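Local coordinates for protein methyltransferase FkbM (Methylobacillus flagellatus KT, PDB 2PY6) that probably transfers methyl groups, as a member of the FkbM methyltransferase family, to an acceptor not yet defined, at residues L351-K362 and L379-Y390. Numbering follows the deposited sequence.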
ATOM      1  N   LEU A 351       5.054  41.028   8.824  1.00 27.94           N
ATOM      2  CA  LEU A 351       4.068  41.987   8.412  1.00 26.30           C
ATOM      3  C   LEU A 351       4.600  43.416   8.450  1.00 27.32           C
ATOM      4  O   LEU A 351       4.263  44.227   7.585  1.00 24.60           O
ATOM      5  CB  LEU A 351       2.812  41.884   9.293  1.00 30.19           C
ATOM      6  CG  LEU A 351       1.904  40.660   9.076  1.00 27.75           C
ATOM      7  CD1 LEU A 351       0.937  40.506  10.247  1.00 35.55           C
ATOM      8  CD2 LEU A 351       1.160  40.752   7.801  1.00 36.48           C
ATOM      9  N   LYS A 352       5.439  43.722   9.429  1.00 29.59           N
ATOM     10  CA  LYS A 352       6.048  45.046   9.523  1.00 31.69           C
ATOM     11  C   LYS A 352       6.980  45.250   8.347  1.00 30.32           C
ATOM     12  O   LYS A 352       7.103  46.346   7.858  1.00 30.46           O
ATOM     13  CB  LYS A 352       6.832  45.205  10.821  1.00 33.00           C
ATOM     14  CG  LYS A 352       5.963  45.189  12.065  1.00 32.19           C
ATOM     15  CD  LYS A 352       6.806  45.198  13.283  1.00 32.44           C
ATOM     16  CE  LYS A 352       5.955  45.518  14.478  1.00 34.98           C
ATOM     17  NZ  LYS A 352       6.750  45.524  15.696  1.00 39.93           N
ATOM     18  N   GLY A 353       7.625  44.183   7.896  1.00 28.02           N
ATOM     19  CA  GLY A 353       8.464  44.239   6.690  1.00 29.16           C
ATOM     20  C   GLY A 353       7.679  44.360   5.374  1.00 28.53           C
ATOM     21  O   GLY A 353       8.275  44.519   4.313  1.00 27.94           O
ATOM     22  N   ALA A 354       6.348  44.275   5.451  1.00 29.15           N
ATOM     23  CA  ALA A 354       5.449  44.459   4.310  1.00 30.30           C
ATOM     24  C   ALA A 354       4.530  45.674   4.497  1.00 29.78           C
ATOM     25  O   ALA A 354       3.573  45.846   3.744  1.00 28.72           O
ATOM     26  CB  ALA A 354       4.606  43.160   4.099  1.00 29.34           C
ATOM     27  N   ARG A 355       4.836  46.555   5.454  1.00 29.38           N
ATOM     28  CA  ARG A 355       3.931  47.664   5.750  1.00 30.86           C
ATOM     29  C   ARG A 355       3.617  48.609   4.628  1.00 28.93           C
ATOM     30  O   ARG A 355       2.517  49.133   4.619  1.00 24.50           O
ATOM     31  CB  ARG A 355       4.331  48.474   7.002  1.00 29.77           C
ATOM     32  CG  ARG A 355       5.616  49.182   6.972  1.00 37.14           C
ATOM     33  CD  ARG A 355       6.028  49.593   8.391  1.00 39.08           C
ATOM     34  NE  ARG A 355       7.350  50.246   8.422  1.00 45.93           N
ATOM     35  CZ  ARG A 355       8.521  49.690   8.764  1.00 52.60           C
ATOM     36  NH1 ARG A 355       8.643  48.416   9.156  1.00 54.47           N
ATOM     37  NH2 ARG A 355       9.616  50.454   8.735  1.00 55.16           N
ATOM     38  N   ARG A 356       4.565  48.847   3.724  1.00 27.63           N
ATOM     39  CA  ARG A 356       4.356  49.738   2.591  1.00 29.72           C
ATOM     40  C   ARG A 356       3.385  49.081   1.627  1.00 29.05           C
ATOM     41  O   ARG A 356       2.469  49.708   1.135  1.00 26.35           O
ATOM     42  CB  ARG A 356       5.680  50.059   1.884  1.00 28.60           C
ATOM     43  CG  ARG A 356       6.600  50.988   2.691  1.00 34.60           C
ATOM     44  CD  ARG A 356       8.075  50.835   2.336  1.00 38.70           C
ATOM     45  NE  ARG A 356       8.281  50.718   0.900  1.00 41.04           N
ATOM     46  CZ  ARG A 356       9.307  50.095   0.322  1.00 45.57           C
ATOM     47  NH1 ARG A 356      10.281  49.525   1.035  1.00 46.15           N
ATOM     48  NH2 ARG A 356       9.358  50.035  -1.005  1.00 55.82           N
ATOM     49  N   ALA A 357       3.575  47.798   1.376  1.00 28.86           N
ATOM     50  CA  ALA A 357       2.678  47.077   0.483  1.00 29.49           C
ATOM     51  C   ALA A 357       1.241  47.047   1.053  1.00 28.07           C
ATOM     52  O   ALA A 357       0.255  47.277   0.339  1.00 26.31           O
ATOM     53  CB  ALA A 357       3.190  45.644   0.277  1.00 29.16           C
ATOM     54  N   ILE A 358       1.142  46.731   2.335  1.00 28.26           N
ATOM     55  CA  ILE A 358      -0.149  46.612   3.012  1.00 28.87           C
ATOM     56  C   ILE A 358      -0.821  47.975   3.101  1.00 28.93           C
ATOM     57  O   ILE A 358      -1.952  48.132   2.643  1.00 31.58           O
ATOM     58  CB  ILE A 358      -0.012  45.886   4.388  1.00 30.06           C
ATOM     59  CG1 ILE A 358       0.377  44.409   4.178  1.00 33.38           C
ATOM     60  CG2 ILE A 358      -1.335  45.943   5.194  1.00 31.15           C
ATOM     61  CD1 ILE A 358       0.932  43.710   5.453  1.00 31.82           C
ATOM     62  N   SER A 359      -0.124  48.966   3.646  1.00 29.55           N
ATOM     63  CA  SER A 359      -0.701  50.308   3.834  1.00 29.74           C
ATOM     64  C   SER A 359      -1.003  51.034   2.537  1.00 30.85           C
ATOM     65  O   SER A 359      -2.023  51.666   2.417  1.00 27.20           O
ATOM     66  CB  SER A 359       0.223  51.206   4.681  1.00 30.16           C
ATOM     67  OG  SER A 359       1.423  51.484   4.000  1.00 27.90           O
ATOM     68  N   GLU A 360      -0.113  50.937   1.558  1.00 33.77           N
ATOM     69  CA  GLU A 360      -0.308  51.652   0.305  1.00 36.44           C
ATOM     70  C   GLU A 360      -1.271  51.012  -0.682  1.00 33.41           C
ATOM     71  O   GLU A 360      -1.996  51.729  -1.352  1.00 31.39           O
ATOM     72  CB  GLU A 360       1.033  51.880  -0.378  1.00 36.29           C
ATOM     73  CG  GLU A 360       1.963  52.769   0.421  1.00 41.86           C
ATOM     74  CD  GLU A 360       3.350  52.911  -0.228  1.00 42.62           C
ATOM     75  OE1 GLU A 360       3.528  52.523  -1.412  1.00 51.07           O
ATOM     76  OE2 GLU A 360       4.264  53.399   0.466  1.00 51.60           O
ATOM     77  N   HIS A 361      -1.301  49.680  -0.748  1.00 32.36           N
ATOM     78  CA  HIS A 361      -2.117  48.963  -1.746  1.00 31.41           C
ATOM     79  C   HIS A 361      -3.273  48.064  -1.297  1.00 31.06           C
ATOM     80  O   HIS A 361      -4.014  47.554  -2.148  1.00 31.76           O
ATOM     81  CB  HIS A 361      -1.174  48.160  -2.613  1.00 32.02           C
ATOM     82  CG  HIS A 361      -0.144  49.010  -3.271  1.00 33.46           C
ATOM     83  ND1 HIS A 361      -0.469  49.915  -4.253  1.00 32.09           N
ATOM     84  CD2 HIS A 361       1.192  49.130  -3.063  1.00 28.56           C
ATOM     85  CE1 HIS A 361       0.628  50.555  -4.628  1.00 36.81           C
ATOM     86  NE2 HIS A 361       1.644  50.103  -3.915  1.00 29.52           N
ATOM     87  N   LYS A 362      -3.401  47.850   0.009  1.00 27.59           N
ATOM     88  CA  LYS A 362      -4.459  47.059   0.571  1.00 25.43           C
ATOM     89  C   LYS A 362      -4.650  45.750  -0.173  1.00 27.94           C
ATOM     90  O   LYS A 362      -5.733  45.467  -0.691  1.00 25.48           O
ATOM     91  CB  LYS A 362      -5.767  47.838   0.581  1.00 25.03           C
ATOM     92  CG  LYS A 362      -6.836  47.245   1.497  1.00 27.54           C
ATOM     93  CD  LYS A 362      -8.191  47.862   1.245  1.00 28.75           C
ATOM     94  CE  LYS A 362      -9.285  47.119   1.932  1.00 33.76           C
ATOM     95  NZ  LYS A 362     -10.568  47.600   1.417  1.00 37.06           N
ATOM     96  N   LEU A 379      -1.544  40.170  15.488  1.00 26.71           N
ATOM     97  CA  LEU A 379      -1.451  40.353  14.062  1.00 28.22           C
ATOM     98  C   LEU A 379      -2.569  41.256  13.559  1.00 26.31           C
ATOM     99  O   LEU A 379      -2.316  42.142  12.772  1.00 29.06           O
ATOM    100  CB  LEU A 379      -1.478  38.996  13.345  1.00 26.99           C
ATOM    101  CG  LEU A 379      -0.403  37.970  13.747  1.00 24.55           C
ATOM    102  CD1 LEU A 379      -0.633  36.676  13.036  1.00 34.00           C
ATOM    103  CD2 LEU A 379       1.003  38.444  13.442  1.00 32.69           C
ATOM    104  N   THR A 380      -3.798  41.037  14.023  1.00 27.37           N
ATOM    105  CA  THR A 380      -4.948  41.853  13.625  1.00 26.13           C
ATOM    106  C   THR A 380      -4.735  43.314  14.041  1.00 27.84           C
ATOM    107  O   THR A 380      -4.930  44.241  13.226  1.00 29.78           O
ATOM    108  CB  THR A 380      -6.264  41.322  14.255  1.00 27.73           C
ATOM    109  OG1 THR A 380      -6.517  39.985  13.820  1.00 28.49           O
ATOM    110  CG2 THR A 380      -7.428  42.143  13.830  1.00 35.65           C
ATOM    111  N   ASN A 381      -4.309  43.511  15.286  1.00 26.16           N
ATOM    112  CA  ASN A 381      -4.082  44.848  15.800  1.00 27.78           C
ATOM    113  C   ASN A 381      -3.028  45.571  14.981  1.00 28.99           C
ATOM    114  O   ASN A 381      -3.155  46.760  14.722  1.00 27.33           O
ATOM    115  CB  ASN A 381      -3.650  44.808  17.276  1.00 28.98           C
ATOM    116  CG  ASN A 381      -4.811  44.495  18.240  1.00 34.91           C
ATOM    117  OD1 ASN A 381      -5.981  44.614  17.885  1.00 33.24           O
ATOM    118  ND2 ASN A 381      -4.468  44.119  19.482  1.00 41.28           N
ATOM    119  N   TYR A 382      -1.974  44.846  14.584  1.00 30.23           N
ATOM    120  CA  TYR A 382      -0.919  45.458  13.791  1.00 27.90           C
ATOM    121  C   TYR A 382      -1.434  45.882  12.410  1.00 27.92           C
ATOM    122  O   TYR A 382      -1.201  47.013  11.976  1.00 25.11           O
ATOM    123  CB  TYR A 382       0.351  44.585  13.663  1.00 24.90           C
ATOM    124  CG  TYR A 382       1.328  45.329  12.781  1.00 30.90           C
ATOM    125  CD1 TYR A 382       1.979  46.474  13.256  1.00 26.91           C
ATOM    126  CD2 TYR A 382       1.496  44.984  11.445  1.00 24.97           C
ATOM    127  CE1 TYR A 382       2.808  47.248  12.434  1.00 23.84           C
ATOM    128  CE2 TYR A 382       2.356  45.722  10.609  1.00 26.72           C
ATOM    129  CZ  TYR A 382       2.985  46.867  11.100  1.00 28.66           C
ATOM    130  OH  TYR A 382       3.819  47.597  10.266  1.00 28.53           O
ATOM    131  N   ILE A 383      -2.074  44.959  11.706  1.00 26.45           N
ATOM    132  CA  ILE A 383      -2.566  45.232  10.364  1.00 28.54           C
ATOM    133  C   ILE A 383      -3.528  46.402  10.327  1.00 28.55           C
ATOM    134  O   ILE A 383      -3.437  47.226   9.433  1.00 28.06           O
ATOM    135  CB  ILE A 383      -3.222  43.947   9.731  1.00 28.33           C
ATOM    136  CG1 ILE A 383      -2.126  42.975   9.370  1.00 27.59           C
ATOM    137  CG2 ILE A 383      -4.032  44.299   8.497  1.00 33.53           C
ATOM    138  CD1 ILE A 383      -2.572  41.515   9.201  1.00 29.60           C
ATOM    139  N   LEU A 384      -4.452  46.470  11.285  1.00 30.48           N
ATOM    140  CA  LEU A 384      -5.438  47.558  11.318  1.00 30.02           C
ATOM    141  C   LEU A 384      -4.840  48.914  11.654  1.00 30.23           C
ATOM    142  O   LEU A 384      -5.378  49.938  11.280  1.00 33.28           O
ATOM    143  CB  LEU A 384      -6.581  47.245  12.283  1.00 28.04           C
ATOM    144  CG  LEU A 384      -7.490  46.083  11.915  1.00 33.79           C
ATOM    145  CD1 LEU A 384      -8.554  45.867  12.988  1.00 37.59           C
ATOM    146  CD2 LEU A 384      -8.117  46.293  10.559  1.00 35.31           C
ATOM    147  N   SER A 385      -3.705  48.924  12.336  1.00 33.62           N
ATOM    148  CA  SER A 385      -3.036  50.163  12.685  1.00 29.39           C
ATOM    149  C   SER A 385      -2.388  50.778  11.431  1.00 28.82           C
ATOM    150  O   SER A 385      -2.137  51.972  11.382  1.00 29.09           O
ATOM    151  CB  SER A 385      -1.969  49.903  13.775  1.00 32.49           C
ATOM    152  OG  SER A 385      -0.783  49.308  13.249  1.00 34.41           O
ATOM    153  N   ILE A 386      -2.104  49.968  10.419  1.00 27.45           N
ATOM    154  CA  ILE A 386      -1.487  50.479   9.206  1.00 27.80           C
ATOM    155  C   ILE A 386      -2.451  50.567   8.017  1.00 27.60           C
ATOM    156  O   ILE A 386      -2.170  51.254   7.042  1.00 23.73           O
ATOM    157  CB  ILE A 386      -0.226  49.671   8.804  1.00 27.37           C
ATOM    158  CG1 ILE A 386      -0.555  48.204   8.527  1.00 30.89           C
ATOM    159  CG2 ILE A 386       0.868  49.847   9.864  1.00 30.15           C
ATOM    160  CD1 ILE A 386       0.545  47.452   7.811  1.00 25.81           C
ATOM    161  N   ARG A 387      -3.568  49.855   8.100  1.00 26.70           N
ATOM    162  CA  ARG A 387      -4.581  49.854   7.056  1.00 27.41           C
ATOM    163  C   ARG A 387      -5.919  49.564   7.743  1.00 27.83           C
ATOM    164  O   ARG A 387      -6.408  48.408   7.722  1.00 27.49           O
ATOM    165  CB  ARG A 387      -4.242  48.772   6.046  1.00 25.14           C
ATOM    166  CG  ARG A 387      -5.140  48.798   4.836  1.00 29.05           C
ATOM    167  CD  ARG A 387      -4.755  49.915   3.908  1.00 32.40           C
ATOM    168  NE  ARG A 387      -5.910  50.403   3.156  1.00 35.41           N
ATOM    169  CZ  ARG A 387      -5.840  51.263   2.153  1.00 27.55           C
ATOM    170  NH1 ARG A 387      -4.666  51.662   1.680  1.00 28.28           N
ATOM    171  NH2 ARG A 387      -6.953  51.654   1.564  1.00 27.25           N
ATOM    172  N   PRO A 388      -6.502  50.591   8.391  1.00 28.62           N
ATOM    173  CA  PRO A 388      -7.722  50.385   9.204  1.00 29.59           C
ATOM    174  C   PRO A 388      -9.043  50.063   8.488  1.00 29.38           C
ATOM    175  O   PRO A 388      -9.962  49.621   9.154  1.00 31.47           O
ATOM    176  CB  PRO A 388      -7.857  51.703  10.009  1.00 29.73           C
ATOM    177  CG  PRO A 388      -7.055  52.691   9.337  1.00 29.13           C
ATOM    178  CD  PRO A 388      -6.035  51.990   8.444  1.00 31.45           C
ATOM    179  N   ASP A 389      -9.115  50.223   7.163  1.00 28.93           N
ATOM    180  CA  ASP A 389     -10.347  49.966   6.396  1.00 29.79           C
ATOM    181  C   ASP A 389     -10.544  48.500   5.954  1.00 30.11           C
ATOM    182  O   ASP A 389     -11.452  48.210   5.183  1.00 27.04           O
ATOM    183  CB  ASP A 389     -10.435  50.913   5.173  1.00 29.71           C
ATOM    184  CG  ASP A 389      -9.357  50.645   4.117  1.00 33.63           C
ATOM    185  OD1 ASP A 389      -8.398  49.895   4.392  1.00 32.16           O
ATOM    186  OD2 ASP A 389      -9.469  51.214   3.013  1.00 32.22           O
ATOM    187  N   TYR A 390      -9.685  47.585   6.414  1.00 29.13           N
ATOM    188  CA  TYR A 390      -9.857  46.176   6.066  1.00 30.62           C
ATOM    189  C   TYR A 390     -11.068  45.552   6.752  1.00 30.78           C
ATOM    190  O   TYR A 390     -11.403  45.900   7.879  1.00 30.87           O
ATOM    191  CB  TYR A 390      -8.679  45.334   6.516  1.00 26.74           C
ATOM    192  CG  TYR A 390      -7.494  45.204   5.601  1.00 30.17           C
ATOM    193  CD1 TYR A 390      -7.614  44.593   4.364  1.00 31.96           C
ATOM    194  CD2 TYR A 390      -6.213  45.578   6.025  1.00 30.98           C
ATOM    195  CE1 TYR A 390      -6.501  44.401   3.543  1.00 29.94           C
ATOM    196  CE2 TYR A 390      -5.106  45.403   5.216  1.00 29.84           C
ATOM    197  CZ  TYR A 390      -5.251  44.793   3.977  1.00 32.66           C
ATOM    198  OH  TYR A 390      -4.146  44.600   3.186  1.00 26.10           O
TER
HETATM  199  O   HOH W   1     -12.345  46.563   3.199  1.00 27.61           O
HETATM  200  O   HOH W   2     -10.966  50.500   1.042  1.00 41.41           O
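Arg387 reaches across to the C-terminal turn of helix 355-361, where its NH1 donates to Ser359 O at 2.7 Å, a bond bent to 145° but lying close to the guanidinium plane. The carbonyl lies in the last turn of the helix, where the partial negative charge of the helix end would probably favour a cationic donor. Lys362 CB lies over one face of the same guanidinium, 3.6 Å from Arg387 NE. Asp389 fixes the orientation of the guanidinium through a salt bridge, its carboxylate taking NE and NH2 side-on, one oxygen each, both on the syn side. Lys362, with positive phi just past the helix, sends an extended chain past Asp389 to the Tyr390 ring, Lys362 CG coming 3.5 Å from Tyr390 CE1; two waters then link its NZ to Asp389, one through the backbone O and the other through OD2.

Apolar groups fill the middle. Ile386, its CG1 lodged between backbone N and carbonyl carbon (chi1 61°), puts CD1 3.6 Å from Ile358 CG2, which also meets the edge of the Tyr390 ring. Tyr390 OH bonds to Pro363 O, which helps to hold the ring in place. At the other end Lys352 CG sits over a face of Tyr382 in a CH-pi contact, 3.9 Å from the centroid of its ring, while Leu351 CD1 packs against Leu379 CD2 and Ile383 CD1, both 3.8 Å away.

Leu351, Leu379, Ile383 and Tyr390 also touch strand 364-368, which follows helix 355-361 and precedes helix 375-386 in the chain. The axes of 355-361 and 379-386 cross at -57°, and this helix-strand-helix order fits the alternating layering of a Rossmann-like methyltransferase domain.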